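PDB 3O66: glycine betaine/carnitine/choline ABC transporter from Staphylococcus aureus subsp. aureus Mu50, which probably binds a quaternary ammonium solute such as glycine betaine, carnitine or choline outside the membrane and delivers it to an ABC importer. Local coordinates for residues D10-A15 against K41-N46; S25-L30 against E272-K277; L143-D148 against F168-V173. All coordinates share one frame; numbering follows the deposited sequence. Where two conformers were deposited one is given.

Contact 1: D10-A15 against K41-N46; sequences DVKITA and KPTLVN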
ATOM      1  N   ASP A  10     -25.754   6.161  -5.898  0.50 49.11           N
ATOM      2  CA  ASP A  10     -25.324   4.780  -5.683  0.50 46.30           C
ATOM      3  C   ASP A  10     -23.799   4.599  -5.760  0.50 43.07           C
ATOM      4  O   ASP A  10     -23.234   4.529  -6.852  0.50 42.69           O
ATOM      5  CB  ASP A  10     -26.010   3.915  -6.745  0.50 47.26           C
ATOM      6  CG  ASP A  10     -25.622   2.456  -6.668  0.50 47.96           C
ATOM      7  OD1 ASP A  10     -25.288   1.983  -5.561  0.50 48.76           O
ATOM      8  OD2 ASP A  10     -25.675   1.779  -7.724  0.50 49.07           O
ATOM      9  N   VAL A  11     -23.145   4.500  -4.602  1.00 39.99           N
ATOM     10  CA  VAL A  11     -21.691   4.406  -4.550  1.00 35.07           C
ATOM     11  C   VAL A  11     -21.315   3.069  -3.894  1.00 31.99           C
ATOM     12  O   VAL A  11     -21.782   2.718  -2.803  1.00 29.58           O
ATOM     13  CB  VAL A  11     -21.061   5.593  -3.765  1.00 34.17           C
ATOM     14  CG1 VAL A  11     -19.573   5.405  -3.620  1.00 31.25           C
ATOM     15  CG2 VAL A  11     -21.329   6.913  -4.472  1.00 35.48           C
ATOM     16  N   LYS A  12     -20.475   2.321  -4.582  1.00 29.84           N
ATOM     17  CA  LYS A  12     -19.971   1.086  -4.046  1.00 28.83           C
ATOM     18  C   LYS A  12     -18.445   1.076  -4.186  1.00 26.96           C
ATOM     19  O   LYS A  12     -17.907   1.354  -5.264  1.00 26.43           O
ATOM     20  CB  LYS A  12     -20.600  -0.097  -4.776  1.00 30.28           C
ATOM     21  CG  LYS A  12     -22.103  -0.266  -4.508  1.00 34.27           C
ATOM     22  CD  LYS A  12     -22.709  -1.191  -5.560  1.00 40.75           C
ATOM     23  CE  LYS A  12     -24.205  -1.383  -5.364  1.00 45.34           C
ATOM     24  NZ  LYS A  12     -24.440  -2.479  -4.375  1.00 49.09           N
ATOM     25  N   ILE A  13     -17.782   0.760  -3.080  1.00 25.23           N
ATOM     26  CA  ILE A  13     -16.344   0.855  -2.939  1.00 24.21           C
ATOM     27  C   ILE A  13     -15.757  -0.552  -2.786  1.00 24.21           C
ATOM     28  O   ILE A  13     -16.067  -1.287  -1.808  1.00 25.30           O
ATOM     29  CB  ILE A  13     -15.957   1.680  -1.673  1.00 24.12           C
ATOM     30  CG1 ILE A  13     -16.671   3.044  -1.676  1.00 23.64           C
ATOM     31  CG2 ILE A  13     -14.422   1.770  -1.537  1.00 22.73           C
ATOM     32  CD1 ILE A  13     -16.551   3.862  -0.369  1.00 23.93           C
ATOM     33  N   THR A  14     -14.870  -0.920  -3.699  1.00 22.65           N
ATOM     34  CA  THR A  14     -14.263  -2.230  -3.592  1.00 23.11           C
ATOM     35  C   THR A  14     -13.213  -2.233  -2.482  1.00 23.36           C
ATOM     36  O   THR A  14     -12.450  -1.237  -2.306  1.00 23.09           O
ATOM     37  CB  THR A  14     -13.558  -2.664  -4.870  1.00 22.50           C
ATOM     38  OG1 THR A  14     -12.417  -1.815  -5.070  1.00 22.87           O
ATOM     39  CG2 THR A  14     -14.478  -2.598  -6.046  1.00 23.65           C
ATOM     40  N   ALA A  15     -13.179  -3.337  -1.740  1.00 24.38           N
ATOM     41  CA  ALA A  15     -12.161  -3.518  -0.717  1.00 24.30           C
ATOM     42  C   ALA A  15     -11.609  -4.924  -0.759  1.00 25.75           C
ATOM     43  O   ALA A  15     -12.366  -5.900  -1.013  1.00 26.76           O
ATOM     44  CB  ALA A  15     -12.729  -3.215   0.635  1.00 24.88           C
ATOM     45  N   LYS A  41     -24.716   7.388   0.810  1.00 30.41           N
ATOM     46  CA  LYS A  41     -24.314   6.411   1.818  1.00 30.42           C
ATOM     47  C   LYS A  41     -23.665   5.246   1.091  1.00 29.15           C
ATOM     48  O   LYS A  41     -24.341   4.290   0.672  1.00 29.39           O
ATOM     49  CB  LYS A  41     -25.522   5.930   2.640  1.00 32.13           C
ATOM     50  CG  LYS A  41     -26.072   6.957   3.613  1.00 34.12           C
ATOM     51  CD  LYS A  41     -27.296   6.431   4.364  1.00 38.64           C
ATOM     52  CE  LYS A  41     -28.008   7.543   5.145  1.00 41.70           C
ATOM     53  NZ  LYS A  41     -29.200   8.130   4.427  1.00 44.47           N
ATOM     54  N   PRO A  42     -22.343   5.315   0.917  1.00 27.72           N
ATOM     55  CA  PRO A  42     -21.712   4.265   0.112  1.00 26.91           C
ATOM     56  C   PRO A  42     -21.709   2.917   0.839  1.00 27.57           C
ATOM     57  O   PRO A  42     -21.774   2.879   2.080  1.00 27.41           O
ATOM     58  CB  PRO A  42     -20.272   4.769  -0.028  1.00 25.62           C
ATOM     59  CG  PRO A  42     -20.376   6.259   0.196  1.00 25.53           C
ATOM     60  CD  PRO A  42     -21.374   6.356   1.305  1.00 26.48           C
ATOM     61  N   THR A  43     -21.645   1.825   0.083  1.00 28.05           N
ATOM     62  CA  THR A  43     -21.443   0.507   0.680  1.00 28.66           C
ATOM     63  C   THR A  43     -20.184  -0.120   0.104  1.00 27.63           C
ATOM     64  O   THR A  43     -19.692   0.325  -0.919  1.00 27.58           O
ATOM     65  CB  THR A  43     -22.664  -0.425   0.485  1.00 29.90           C
ATOM     66  OG1 THR A  43     -22.835  -0.686  -0.908  1.00 31.26           O
ATOM     67  CG2 THR A  43     -23.929   0.247   1.043  1.00 30.71           C
ATOM     68  N   LEU A  44     -19.667  -1.150   0.762  1.00 27.32           N
ATOM     69  CA  LEU A  44     -18.443  -1.768   0.315  1.00 27.70           C
ATOM     70  C   LEU A  44     -18.734  -3.061  -0.420  1.00 28.29           C
ATOM     71  O   LEU A  44     -19.683  -3.770  -0.084  1.00 28.59           O
ATOM     72  CB  LEU A  44     -17.502  -2.062   1.492  1.00 27.14           C
ATOM     73  CG  LEU A  44     -16.517  -1.008   1.997  1.00 28.35           C
ATOM     74  CD1 LEU A  44     -17.143   0.373   2.249  1.00 28.37           C
ATOM     75  CD2 LEU A  44     -15.815  -1.540   3.254  1.00 29.24           C
ATOM     76  N   VAL A  45     -17.921  -3.324  -1.437  1.00 28.54           N
ATOM     77  CA  VAL A  45     -17.842  -4.644  -2.067  1.00 30.11           C
ATOM     78  C   VAL A  45     -16.559  -5.230  -1.495  1.00 30.54           C
ATOM     79  O   VAL A  45     -15.453  -4.999  -1.999  1.00 30.29           O
ATOM     80  CB  VAL A  45     -17.829  -4.556  -3.602  1.00 29.71           C
ATOM     81  CG1 VAL A  45     -17.701  -5.946  -4.222  1.00 30.65           C
ATOM     82  CG2 VAL A  45     -19.128  -3.873  -4.115  1.00 30.44           C
ATOM     83  N   ASN A  46     -16.735  -5.961  -0.405  1.00 32.32           N
ATOM     84  CA  ASN A  46     -15.660  -6.279   0.518  1.00 33.65           C
ATOM     85  C   ASN A  46     -15.073  -7.659   0.250  1.00 34.55           C
ATOM     86  O   ASN A  46     -15.637  -8.442  -0.522  1.00 34.42           O
ATOM     87  CB  ASN A  46     -16.193  -6.197   1.962  1.00 35.05           C
ATOM     88  CG  ASN A  46     -15.165  -5.633   2.935  1.00 36.67           C
ATOM     89  OD1 ASN A  46     -13.949  -5.664   2.669  1.00 37.86           O
ATOM     90  ND2 ASN A  46     -15.642  -5.157   4.094  1.00 36.12           N
TER
HETATM   91  O   HOH W   1     -24.414   1.574  -2.504  1.00 46.51           O
HETATM   92  O   HOH W   2     -24.791   4.201  -2.169  1.00 42.83           O
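Four backbone hydrogen bonds join residues 11-15 to strand 43-46 in parallel register. T43 N gives its hydrogen to V11 O (3.0 Å), lying in the plane of that carbonyl, and T43 O receives I13 N (2.9 Å) nearly along its C=O axis. Farther on, V45 N reaches I13 O and A15 N reaches V45 O, each with the donor above the carbonyl plane, as the strands twist across each other at -31°.

Water bridges the start of the pair, before the strands proper. One molecule lies within hydrogen-bonding distance of V11 O, D10 OD1 and T43 OG1; a second accepts from V11 N and also contacts K41 O.

Apolar packing gathers on the face of I13 and L44. P42 CB sits 3.7 Å from V11 CG1 and 3.8 Å from I13 CD1, the three side chains running alongside one another. L44 CD1 meets I13 CB, and helix 19-35 lies over this side, with I32 on P42. A15 is small enough for N46 OD1 to stand 3.4 Å from its CB, while that oxygen takes a hydrogen bond from Q22.

On the other face K12 CG lies beside T43 OG1 and K12 CB beside V45 CG2, while T14 packs on helix 51-60, its OG1 bonded to Q54 and S66. Because the amides supply the polar cohesion, apolar side chains can pack under helix 19-35, while K12 and T43 suit more exposed positions.

Contact 2: S25-L30 against E272-K277; sequences SHMLRL and EEFLKK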
ATOM      1  N   SER A  25     -11.104   2.058   2.664  1.00 19.74           N
ATOM      2  CA  SER A  25     -12.478   1.973   2.094  1.00 20.22           C
ATOM      3  C   SER A  25     -13.551   2.502   3.038  1.00 21.03           C
ATOM      4  O   SER A  25     -14.478   3.211   2.621  1.00 20.66           O
ATOM      5  CB  SER A  25     -12.800   0.548   1.643  1.00 20.07           C
ATOM      6  OG  SER A  25     -11.835   0.147   0.694  1.00 22.18           O
ATOM      7  N   HIS A  26     -13.416   2.193   4.327  1.00 21.64           N
ATOM      8  CA  HIS A  26     -14.382   2.706   5.286  1.00 22.48           C
ATOM      9  C   HIS A  26     -14.187   4.182   5.489  1.00 22.31           C
ATOM     10  O   HIS A  26     -15.154   4.884   5.785  1.00 23.53           O
ATOM     11  CB  HIS A  26     -14.277   1.985   6.642  1.00 22.87           C
ATOM     12  CG  HIS A  26     -15.025   0.701   6.671  1.00 24.87           C
ATOM     13  ND1 HIS A  26     -16.400   0.640   6.630  1.00 26.98           N
ATOM     14  CD2 HIS A  26     -14.590  -0.580   6.686  1.00 26.35           C
ATOM     15  CE1 HIS A  26     -16.783  -0.624   6.640  1.00 27.91           C
ATOM     16  NE2 HIS A  26     -15.702  -1.384   6.676  1.00 27.53           N
HETATM   17  N   MSE A  27     -12.950   4.654   5.319  1.00 21.31           N
HETATM   18  CA  MSE A  27     -12.653   6.064   5.500  1.00 22.23           C
HETATM   19  C   MSE A  27     -13.328   6.863   4.391  1.00 22.49           C
HETATM   20  O   MSE A  27     -13.984   7.873   4.675  1.00 22.20           O
HETATM   21  CB  MSE A  27     -11.136   6.282   5.546  1.00 21.55           C
HETATM   22  CG  MSE A  27     -10.683   7.624   5.994  1.00 23.17           C
HETATM   23 SE   MSE A  27      -8.716   7.687   5.827  0.75 25.24          SE
HETATM   24  CE  MSE A  27      -8.148   6.444   7.236  1.00 23.36           C
ATOM     25  N   LEU A  28     -13.256   6.358   3.151  1.00 21.95           N
ATOM     26  CA  LEU A  28     -13.965   6.998   2.029  1.00 23.35           C
ATOM     27  C   LEU A  28     -15.462   6.954   2.255  1.00 23.82           C
ATOM     28  O   LEU A  28     -16.157   7.940   2.006  1.00 23.86           O
ATOM     29  CB  LEU A  28     -13.627   6.331   0.686  1.00 23.59           C
ATOM     30  CG  LEU A  28     -12.219   6.609   0.148  1.00 26.06           C
ATOM     31  CD1 LEU A  28     -11.949   5.702  -1.050  1.00 25.61           C
ATOM     32  CD2 LEU A  28     -12.044   8.076  -0.241  1.00 29.27           C
ATOM     33  N   ARG A  29     -15.965   5.828   2.764  1.00 24.08           N
ATOM     34  CA  ARG A  29     -17.419   5.687   2.965  1.00 24.20           C
ATOM     35  C   ARG A  29     -17.905   6.745   3.965  1.00 23.85           C
ATOM     36  O   ARG A  29     -18.928   7.437   3.735  1.00 24.09           O
ATOM     37  CB  ARG A  29     -17.782   4.267   3.458  1.00 24.57           C
ATOM     38  CG  ARG A  29     -19.237   4.132   3.909  1.00 25.51           C
ATOM     39  CD  ARG A  29     -19.501   2.731   4.479  1.00 28.91           C
ATOM     40  NE  ARG A  29     -18.791   2.486   5.750  1.00 28.28           N
ATOM     41  CZ  ARG A  29     -19.241   2.833   6.950  1.00 28.32           C
ATOM     42  NH1 ARG A  29     -20.415   3.445   7.081  1.00 27.89           N
ATOM     43  NH2 ARG A  29     -18.521   2.552   8.032  1.00 27.89           N
ATOM     44  N   LEU A  30     -17.186   6.851   5.081  1.00 22.47           N
ATOM     45  CA  LEU A  30     -17.558   7.781   6.133  1.00 22.71           C
ATOM     46  C   LEU A  30     -17.372   9.225   5.716  1.00 23.49           C
ATOM     47  O   LEU A  30     -18.158  10.093   6.095  1.00 23.42           O
ATOM     48  CB  LEU A  30     -16.832   7.464   7.457  1.00 21.95           C
ATOM     49  CG  LEU A  30     -17.205   6.148   8.154  1.00 22.52           C
ATOM     50  CD1 LEU A  30     -16.086   5.723   9.121  1.00 24.56           C
ATOM     51  CD2 LEU A  30     -18.586   6.201   8.899  1.00 24.18           C
ATOM     52  N   GLU A 272     -12.955   5.858  11.356  0.50 23.49           N
ATOM     53  CA  GLU A 272     -13.709   6.959  11.946  0.50 24.19           C
ATOM     54  C   GLU A 272     -12.898   7.736  12.975  0.50 24.21           C
ATOM     55  O   GLU A 272     -12.978   8.957  13.008  0.50 24.18           O
ATOM     56  CB  GLU A 272     -15.023   6.483  12.551  0.50 25.07           C
ATOM     57  CG  GLU A 272     -15.998   7.626  12.854  0.50 25.73           C
ATOM     58  CD  GLU A 272     -17.411   7.132  13.190  0.50 29.09           C
ATOM     59  OE1 GLU A 272     -17.534   6.057  13.826  0.50 28.63           O
ATOM     60  OE2 GLU A 272     -18.398   7.825  12.820  0.50 28.60           O
ATOM     61  N   GLU A 273     -12.116   7.036  13.798  1.00 24.59           N
ATOM     62  CA  GLU A 273     -11.273   7.711  14.772  1.00 25.17           C
ATOM     63  C   GLU A 273     -10.246   8.643  14.103  1.00 24.36           C
ATOM     64  O   GLU A 273     -10.042   9.790  14.561  1.00 23.90           O
ATOM     65  CB  GLU A 273     -10.617   6.706  15.738  1.00 26.18           C
ATOM     66  CG  GLU A 273     -11.644   6.008  16.610  1.00 30.00           C
ATOM     67  CD  GLU A 273     -11.056   5.051  17.654  1.00 35.41           C
ATOM     68  OE1 GLU A 273      -9.838   4.721  17.613  1.00 36.49           O
ATOM     69  OE2 GLU A 273     -11.850   4.621  18.521  1.00 37.04           O
ATOM     70  N   PHE A 274      -9.660   8.160  13.011  1.00 23.20           N
ATOM     71  CA  PHE A 274      -8.725   8.943  12.206  1.00 23.42           C
ATOM     72  C   PHE A 274      -9.436  10.187  11.634  1.00 22.89           C
ATOM     73  O   PHE A 274      -8.927  11.308  11.738  1.00 23.30           O
ATOM     74  CB  PHE A 274      -8.136   8.086  11.083  1.00 22.53           C
ATOM     75  CG  PHE A 274      -7.102   8.796  10.253  1.00 22.28           C
ATOM     76  CD1 PHE A 274      -5.814   8.992  10.749  1.00 21.69           C
ATOM     77  CD2 PHE A 274      -7.423   9.241   8.979  1.00 22.88           C
ATOM     78  CE1 PHE A 274      -4.823   9.641   9.986  1.00 24.85           C
ATOM     79  CE2 PHE A 274      -6.444   9.903   8.170  1.00 23.79           C
ATOM     80  CZ  PHE A 274      -5.139  10.098   8.687  1.00 24.69           C
ATOM     81  N   LEU A 275     -10.612   9.985  11.057  1.00 22.26           N
ATOM     82  CA  LEU A 275     -11.357  11.093  10.490  1.00 22.59           C
ATOM     83  C   LEU A 275     -11.696  12.129  11.552  1.00 23.47           C
ATOM     84  O   LEU A 275     -11.550  13.327  11.309  1.00 23.17           O
ATOM     85  CB  LEU A 275     -12.652  10.639   9.799  1.00 22.54           C
ATOM     86  CG  LEU A 275     -12.410   9.933   8.488  1.00 22.92           C
ATOM     87  CD1 LEU A 275     -13.696   9.258   7.958  1.00 22.56           C
ATOM     88  CD2 LEU A 275     -11.748  10.913   7.443  1.00 24.94           C
ATOM     89  N   LYS A 276     -12.132  11.667  12.732  1.00 23.72           N
ATOM     90  CA  LYS A 276     -12.479  12.605  13.803  1.00 25.50           C
ATOM     91  C   LYS A 276     -11.248  13.380  14.277  1.00 24.98           C
ATOM     92  O   LYS A 276     -11.319  14.573  14.522  1.00 24.14           O
ATOM     93  CB  LYS A 276     -13.148  11.880  14.977  1.00 26.39           C
ATOM     94  CG  LYS A 276     -14.570  11.420  14.652  1.00 29.70           C
ATOM     95  CD  LYS A 276     -15.314  11.041  15.937  1.00 35.93           C
ATOM     96  CE  LYS A 276     -16.776  10.580  15.688  1.00 40.79           C
ATOM     97  NZ  LYS A 276     -17.440  11.216  14.501  1.00 41.48           N
ATOM     98  N   LYS A 277     -10.116  12.691  14.368  1.00 25.33           N
ATOM     99  CA  LYS A 277      -8.849  13.306  14.798  1.00 26.71           C
ATOM    100  C   LYS A 277      -8.466  14.461  13.860  1.00 25.81           C
ATOM    101  O   LYS A 277      -7.854  15.435  14.286  1.00 26.04           O
ATOM    102  CB  LYS A 277      -7.734  12.244  14.792  1.00 27.50           C
ATOM    103  CG  LYS A 277      -6.426  12.693  15.409  1.00 31.19           C
ATOM    104  CD  LYS A 277      -5.316  11.642  15.224  1.00 37.00           C
ATOM    105  CE  LYS A 277      -3.946  12.286  15.368  1.00 39.54           C
ATOM    106  NZ  LYS A 277      -2.819  11.359  14.955  1.00 41.26           N
TER
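M27, present as selenomethionine, crosses the gap between helices 19-35 and 267-277 and meets F274 obliquely. Its CG is anti to the backbone N (chi1 -168°) and the chain runs extended until it bends at chi3, which sets the methyl CE 3.4 Å from F274 CD2. The selenium stands 4.8 Å from the centroid of the F274 ring, a Met-aromatic contact made at a slant. The methionine side chain, long and flexible, suits this place, since it can reach a ring at such an angle; the ring of H278, just after the helix, also meets F274.

L275 points into the groove between M27 and L30 and divides its two methyls between them. CD2 touches M27 CG at 3.7 Å, whereas CD1 lies 3.6 Å from L30 CB and equally close to M27 O, so a branched side chain serves two neighbours one turn apart. L30 in turn crosses E272 at about a right angle, its CD1 3.7 Å from E272 CB. There the aliphatic root of the glutamate does the packing, and E272 OE2 makes a long ion pair with K276 NZ.

Beside this apolar seam R29 grips H26 ND1 side-on with NE (3.1 Å) and NH2, while its NH1 pairs with E33. Donation to ND1 would favour a histidine with its proton on NE2 alone.

No hydrogen bond joins the two segments. The axes of the two short segments pass 9.7 Å apart and cross at -53°: this is side-chain packing of the C-terminal helix against the first helix of a periplasmic-binding-protein-type lobe.

Contact 3: L143-D148 against F168-V173; sequences LRLGMD and FDFGTV
L145 N donates to T172 O over 2.9 Å with an N-H...O angle of 169°, the straightest bond between the segments, although the donor stands above the carbonyl plane. L143 O is shared more widely: T172 N approaches in its plane at 3.3 Å, G171 N, just before the strand begins, adds a weak bond bent to 121°, and a water that also bonds T172 OG1 donates to it weakly. These bonds open a parallel pairing of R144 with T172 and L145 with V173.

Around this frame the side chains separate by face. R144 CG runs beside T172 CB at 4.0 Å, and the chain then bends at chi3 and leads away to a salt bridge with D191. On the other side L145 lies over F170: its CB is 3.9 Å from the ring centroid, a CH-pi contact close to the ring normal. With CG anti to the backbone N (chi1 179°), L145 also places CD2 3.5 Å from F170 CD2. V192 of the adjoining strand packs against both residues. Farther along, the methyl CE of selenomethionine M147 reaches V173 CB at 3.8 Å, its chain bent at chi2 and chi3.

The backbone thus fixes the register, while leucine, phenylalanine and the selenomethionine are buried on one side, with V173 at its margin, and the more exposed threonine and arginine keep polar groups on the other.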
ATOM      1  N   LEU A 143      24.842 -11.957   7.866  1.00 30.30           N
ATOM      2  CA  LEU A 143      23.441 -11.715   8.278  1.00 28.58           C
ATOM      3  C   LEU A 143      22.463 -12.792   7.763  1.00 28.14           C
ATOM      4  O   LEU A 143      22.714 -13.411   6.742  1.00 29.10           O
ATOM      5  CB  LEU A 143      22.983 -10.324   7.820  1.00 27.30           C
ATOM      6  CG  LEU A 143      23.719  -9.126   8.458  1.00 29.50           C
ATOM      7  CD1 LEU A 143      23.237  -7.774   7.901  1.00 27.87           C
ATOM      8  CD2 LEU A 143      23.611  -9.143   9.986  1.00 28.55           C
ATOM      9  N   ARG A 144      21.359 -12.988   8.484  1.00 26.38           N
ATOM     10  CA  ARG A 144      20.278 -13.895   8.099  1.00 26.18           C
ATOM     11  C   ARG A 144      19.121 -13.074   7.485  1.00 25.51           C
ATOM     12  O   ARG A 144      18.566 -12.179   8.157  1.00 25.41           O
ATOM     13  CB  ARG A 144      19.768 -14.671   9.341  1.00 25.73           C
ATOM     14  CG  ARG A 144      20.844 -15.518  10.046  1.00 27.31           C
ATOM     15  CD  ARG A 144      20.428 -15.875  11.487  1.00 27.79           C
ATOM     16  NE  ARG A 144      20.327 -14.662  12.298  1.00 27.49           N
ATOM     17  CZ  ARG A 144      19.785 -14.612  13.517  1.00 29.15           C
ATOM     18  NH1 ARG A 144      19.306 -15.708  14.085  1.00 28.28           N
ATOM     19  NH2 ARG A 144      19.725 -13.456  14.172  1.00 29.95           N
ATOM     20  N   LEU A 145      18.810 -13.350   6.212  1.00 25.22           N
ATOM     21  CA  LEU A 145      17.642 -12.783   5.499  1.00 24.32           C
ATOM     22  C   LEU A 145      16.421 -13.734   5.466  1.00 24.45           C
ATOM     23  O   LEU A 145      16.562 -14.904   5.125  1.00 26.04           O
ATOM     24  CB  LEU A 145      18.000 -12.412   4.055  1.00 24.30           C
ATOM     25  CG  LEU A 145      16.903 -11.823   3.149  1.00 23.77           C
ATOM     26  CD1 LEU A 145      16.376 -10.469   3.671  1.00 21.99           C
ATOM     27  CD2 LEU A 145      17.436 -11.669   1.716  1.00 27.55           C
ATOM     28  N   GLY A 146      15.247 -13.211   5.808  1.00 23.79           N
ATOM     29  CA  GLY A 146      13.957 -13.914   5.601  1.00 24.04           C
ATOM     30  C   GLY A 146      13.190 -13.189   4.504  1.00 24.91           C
ATOM     31  O   GLY A 146      13.141 -11.950   4.504  1.00 24.32           O
HETATM   32  N   MSE A 147      12.610 -13.943   3.565  1.00 25.58           N
HETATM   33  CA  MSE A 147      11.774 -13.352   2.505  1.00 27.27           C
HETATM   34  C   MSE A 147      10.596 -14.274   2.194  1.00 28.84           C
HETATM   35  O   MSE A 147      10.645 -15.458   2.526  1.00 29.51           O
HETATM   36  CB  MSE A 147      12.613 -13.131   1.225  1.00 27.82           C
HETATM   37  CG  MSE A 147      12.996 -14.406   0.537  1.00 32.80           C
HETATM   38 SE   MSE A 147      14.537 -15.183   1.420  0.75 37.58          SE
HETATM   39  CE  MSE A 147      15.831 -14.646   0.031  1.00 39.39           C
ATOM     40  N   ASP A 148       9.557 -13.751   1.546  1.00 29.87           N
ATOM     41  CA  ASP A 148       8.475 -14.597   1.036  1.00 33.21           C
ATOM     42  C   ASP A 148       9.047 -15.709   0.151  1.00 35.24           C
ATOM     43  O   ASP A 148       9.919 -15.451  -0.675  1.00 34.45           O
ATOM     44  CB  ASP A 148       7.485 -13.800   0.185  1.00 33.37           C
ATOM     45  CG  ASP A 148       6.304 -14.648  -0.252  1.00 37.21           C
ATOM     46  OD1 ASP A 148       5.408 -14.923   0.577  1.00 38.47           O
ATOM     47  OD2 ASP A 148       6.293 -15.093  -1.405  1.00 41.19           O
ATOM     48  N   PHE A 168      25.590  -7.655  -3.568  1.00 38.26           N
ATOM     49  CA  PHE A 168      25.939  -8.418  -2.368  1.00 37.60           C
ATOM     50  C   PHE A 168      24.931  -9.543  -2.083  1.00 37.00           C
ATOM     51  O   PHE A 168      23.857  -9.600  -2.694  1.00 35.60           O
ATOM     52  CB  PHE A 168      26.127  -7.496  -1.152  1.00 36.42           C
ATOM     53  CG  PHE A 168      24.894  -6.713  -0.765  1.00 34.50           C
ATOM     54  CD1 PHE A 168      23.906  -7.292   0.038  1.00 32.90           C
ATOM     55  CD2 PHE A 168      24.738  -5.391  -1.170  1.00 33.09           C
ATOM     56  CE1 PHE A 168      22.771  -6.572   0.406  1.00 32.25           C
ATOM     57  CE2 PHE A 168      23.596  -4.647  -0.792  1.00 32.36           C
ATOM     58  CZ  PHE A 168      22.611  -5.243  -0.024  1.00 30.63           C
ATOM     59  N   ASP A 169      25.300 -10.458  -1.190  1.00 37.50           N
ATOM     60  CA  ASP A 169      24.373 -11.509  -0.810  1.00 37.90           C
ATOM     61  C   ASP A 169      24.429 -11.827   0.676  1.00 36.41           C
ATOM     62  O   ASP A 169      25.259 -11.287   1.412  1.00 36.48           O
ATOM     63  CB  ASP A 169      24.469 -12.745  -1.739  1.00 40.33           C
ATOM     64  CG  ASP A 169      25.586 -13.707  -1.378  1.00 44.54           C
ATOM     65  OD1 ASP A 169      26.556 -13.322  -0.693  1.00 46.31           O
ATOM     66  OD2 ASP A 169      25.486 -14.888  -1.814  1.00 50.00           O
ATOM     67  N   PHE A 170      23.511 -12.659   1.119  1.00 35.01           N
ATOM     68  CA  PHE A 170      23.361 -12.881   2.527  1.00 34.02           C
ATOM     69  C   PHE A 170      24.005 -14.168   2.980  1.00 34.89           C
ATOM     70  O   PHE A 170      24.107 -15.130   2.215  1.00 36.14           O
ATOM     71  CB  PHE A 170      21.886 -12.810   2.897  1.00 33.12           C
ATOM     72  CG  PHE A 170      21.354 -11.411   2.914  1.00 33.44           C
ATOM     73  CD1 PHE A 170      21.408 -10.649   4.088  1.00 34.02           C
ATOM     74  CD2 PHE A 170      20.845 -10.833   1.758  1.00 33.38           C
ATOM     75  CE1 PHE A 170      20.934  -9.351   4.105  1.00 34.76           C
ATOM     76  CE2 PHE A 170      20.375  -9.534   1.770  1.00 34.25           C
ATOM     77  CZ  PHE A 170      20.414  -8.797   2.935  1.00 34.31           C
ATOM     78  N   GLY A 171      24.440 -14.189   4.239  1.00 34.54           N
ATOM     79  CA  GLY A 171      25.106 -15.368   4.802  1.00 34.89           C
ATOM     80  C   GLY A 171      24.171 -16.556   4.848  1.00 33.99           C
ATOM     81  O   GLY A 171      24.578 -17.678   4.556  1.00 34.14           O
ATOM     82  N   THR A 172      22.924 -16.281   5.227  1.00 32.43           N
ATOM     83  CA  THR A 172      21.840 -17.259   5.266  1.00 32.28           C
ATOM     84  C   THR A 172      20.604 -16.624   4.633  1.00 30.47           C
ATOM     85  O   THR A 172      20.333 -15.445   4.853  1.00 28.89           O
ATOM     86  CB  THR A 172      21.503 -17.641   6.730  1.00 32.44           C
ATOM     87  OG1 THR A 172      22.707 -18.085   7.375  1.00 35.06           O
ATOM     88  CG2 THR A 172      20.413 -18.770   6.802  1.00 34.28           C
ATOM     89  N   VAL A 173      19.867 -17.402   3.834  1.00 30.70           N
ATOM     90  CA  VAL A 173      18.529 -16.987   3.365  1.00 29.53           C
ATOM     91  C   VAL A 173      17.467 -17.992   3.822  1.00 29.60           C
ATOM     92  O   VAL A 173      17.702 -19.191   3.856  1.00 30.41           O
ATOM     93  CB  VAL A 173      18.429 -16.748   1.810  1.00 30.15           C
ATOM     94  CG1 VAL A 173      19.314 -15.594   1.375  1.00 31.34           C
ATOM     95  CG2 VAL A 173      18.761 -17.975   1.061  1.00 33.12           C
TER
HETATM   96  O   HOH W   3      24.319 -15.741   8.231  1.00 39.84           O

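In the fold
Contacts 1 and 2 adjoin in one lobe, their centres 14 Å apart: helix 19-35 links the two strands of contact 1 in a beta-alpha-beta unit and presents another side to helix 267-277 in contact 2. Contact 3 lies across the chain's centre, with its centre about 41 Å from that of contact 1, and belongs to a second five-stranded mixed sheet. Along the sequence contact 1 closes first; contact 3 follows, between the halves of contact 2. Each strand pair includes an outermost strand of its sheet. Two such sheets, with the chain returning to the first lobe, fit the bilobed architecture of periplasmic-type binding proteins, where solute is generally held between lobes.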